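Local coordinates for protein nitrilotriacetate monooxygenase component B (PDB 3BPK) that probably binds FMN and acts as a flavin reductase-like component of a monooxygenase system, at residues E39-G44 with P105-E110. Numbering follows the deposited sequence.
Sequences EGVLNG and PPNESE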
loop_
_atom_site.group_PDB
_atom_site.type_symbol
_atom_site.label_atom_id
_atom_site.label_comp_id
_atom_site.label_asym_id
_atom_site.label_seq_id
_atom_site.Cartn_x
_atom_site.Cartn_y
_atom_site.Cartn_z
ATOM N N GLU B 39 23.330 -0.193 -18.623
ATOM C CA GLU B 39 23.621 -0.536 -20.037
ATOM C C GLU B 39 22.577 0.034 -21.001
ATOM O O GLU B 39 22.726 -0.080 -22.224
ATOM C CB GLU B 39 23.691 -2.051 -20.209
ATOM C CG GLU B 39 24.877 -2.689 -19.494
ATOM C CD GLU B 39 24.767 -2.673 -17.972
ATOM O OE1 GLU B 39 23.658 -2.840 -17.413
ATOM O OE2 GLU B 39 25.818 -2.479 -17.332
ATOM N N GLY B 40 21.536 0.659 -20.443
ATOM C CA GLY B 40 20.515 1.358 -21.244
ATOM C C GLY B 40 19.229 0.605 -21.499
ATOM O O GLY B 40 18.385 1.068 -22.280
ATOM N N VAL B 41 19.058 -0.542 -20.831
ATOM C CA VAL B 41 17.928 -1.422 -21.120
ATOM C C VAL B 41 16.721 -1.038 -20.255
ATOM O O VAL B 41 16.889 -0.726 -19.068
ATOM C CB VAL B 41 18.306 -2.881 -20.921
ATOM C CG1 VAL B 41 17.075 -3.778 -21.022
ATOM C CG2 VAL B 41 19.419 -3.281 -21.950
ATOM N N LEU B 42 15.532 -1.010 -20.866
ATOM C CA LEU B 42 14.313 -0.619 -20.149
ATOM C C LEU B 42 13.661 -1.842 -19.485
ATOM O O LEU B 42 13.122 -2.708 -20.164
ATOM C CB LEU B 42 13.325 0.043 -21.114
ATOM C CG LEU B 42 12.029 0.581 -20.510
ATOM C CD1 LEU B 42 12.336 1.668 -19.474
ATOM C CD2 LEU B 42 11.098 1.106 -21.603
ATOM N N ASN B 43 13.708 -1.895 -18.154
ATOM C CA ASN B 43 13.069 -2.956 -17.416
ATOM C C ASN B 43 11.665 -2.527 -17.010
ATOM O O ASN B 43 11.381 -1.308 -16.873
ATOM C CB ASN B 43 13.868 -3.271 -16.136
ATOM C CG ASN B 43 15.110 -4.121 -16.387
ATOM O OD1 ASN B 43 16.182 -3.771 -15.932
ATOM N ND2 ASN B 43 14.947 -5.268 -17.085
ATOM N N GLY B 44 10.795 -3.513 -16.770
ATOM C CA GLY B 44 9.452 -3.253 -16.216
ATOM C C GLY B 44 9.013 -4.460 -15.432
ATOM O O GLY B 44 9.306 -5.616 -15.798
ATOM N N PRO B 105 16.593 -13.018 -17.934
ATOM C CA PRO B 105 17.934 -12.663 -17.515
ATOM C C PRO B 105 18.049 -11.149 -17.338
ATOM O O PRO B 105 17.309 -10.393 -17.999
ATOM C CB PRO B 105 18.805 -13.103 -18.701
ATOM C CG PRO B 105 18.009 -14.120 -19.438
ATOM C CD PRO B 105 16.570 -13.783 -19.199
ATOM N N PRO B 106 18.965 -10.692 -16.469
ATOM C CA PRO B 106 19.215 -9.260 -16.328
ATOM C C PRO B 106 19.539 -8.633 -17.683
ATOM O O PRO B 106 20.107 -9.296 -18.595
ATOM C CB PRO B 106 20.450 -9.183 -15.420
ATOM C CG PRO B 106 20.995 -10.573 -15.342
ATOM C CD PRO B 106 19.840 -11.493 -15.586
ATOM N N ASN B 107 19.160 -7.362 -17.808
ATOM C CA ASN B 107 19.484 -6.582 -18.977
ATOM C C ASN B 107 18.768 -7.078 -20.242
ATOM O O ASN B 107 19.294 -6.980 -21.352
ATOM C CB ASN B 107 21.004 -6.541 -19.157
ATOM C CG ASN B 107 21.468 -5.281 -19.794
ATOM O OD1 ASN B 107 20.953 -4.191 -19.498
ATOM N ND2 ASN B 107 22.473 -5.393 -20.649
ATOM N N GLU B 108 17.567 -7.618 -20.042
ATOM C CA GLU B 108 16.604 -7.897 -21.114
ATOM C C GLU B 108 15.302 -7.136 -20.815
ATOM O O GLU B 108 14.819 -7.126 -19.674
ATOM C CB GLU B 108 16.288 -9.384 -21.248
ATOM C CG GLU B 108 17.462 -10.240 -21.621
ATOM C CD GLU B 108 17.948 -10.031 -23.061
ATOM O OE1 GLU B 108 17.246 -9.429 -23.923
ATOM O OE2 GLU B 108 19.091 -10.465 -23.302
ATOM N N SER B 109 14.738 -6.497 -21.825
ATOM C CA SER B 109 13.596 -5.608 -21.613
ATOM C C SER B 109 12.283 -6.369 -21.579
ATOM O O SER B 109 11.815 -6.866 -22.617
ATOM C CB SER B 109 13.528 -4.561 -22.732
ATOM O OG SER B 109 12.357 -3.751 -22.589
ATOM N N GLU B 110 11.639 -6.405 -20.407
ATOM C CA GLU B 110 10.316 -7.011 -20.317
ATOM C C GLU B 110 9.319 -6.205 -21.123
ATOM O O GLU B 110 8.316 -6.731 -21.580
ATOM C CB GLU B 110 9.831 -7.056 -18.865
ATOM C CG GLU B 110 10.659 -7.935 -17.939
ATOM C CD GLU B 110 11.832 -7.207 -17.278
ATOM O OE1 GLU B 110 12.178 -6.056 -17.654
ATOM O OE2 GLU B 110 12.429 -7.823 -16.366
HETATM O O HOH W 1 17.988 -5.851 -15.896
#
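A chain bent at chi2 brings the Glu110 carboxylate back over the start of strand 42-54, while Asn43, its CG beside its own backbone N (chi1 -78°), swings its amide across to meet it. Both donors converge on one oxygen. Asn43 ND2 donates to the syn lone pair of Glu110 OE1 at 2.9 Å, nearly straight and with the oxygen close to the plane of the amide; Gly44 N comes to the same OE1 at 3.0 Å, but from above the carboxylate plane. The amide and carboxylate planes are turned 61° to each other. Asn43 is held at its other end too: OD1 accepts from Asn77 ND2 and from a water, at 2.8 Å, that in turn takes the backbone N-H of Asn107, which fixes the amide flip.

One residue before Glu110, Ser109 is the N-cap of helix 110-113. With OG anti to its backbone N (chi1 176°), it caps Glu112 N and also donates to Leu42 O over 2.7 Å, in the carbonyl plane. The helix start is thereby tied to the first residue of strand 42-54, within the antiparallel sheet of the flavin reductase-like domain, where Asn43 pairs through its backbone with Ser35 of strand 28-36.

Toward the hairpin turn the contact passes to van der Waals packing around the Asn107 amide and opens to the surface. Val41 lays CG1 along the backbone from Asn107 to Ser109, 3.7 Å from Ser109 N, and sets CG2 a tight 3.0 Å from Asn107 OD1. That oxygen accepts from Thr37 OG1, and the Asn107 amide crosses the Glu39 chain at about a right angle, its ND2 3.6 Å from Glu39 CB.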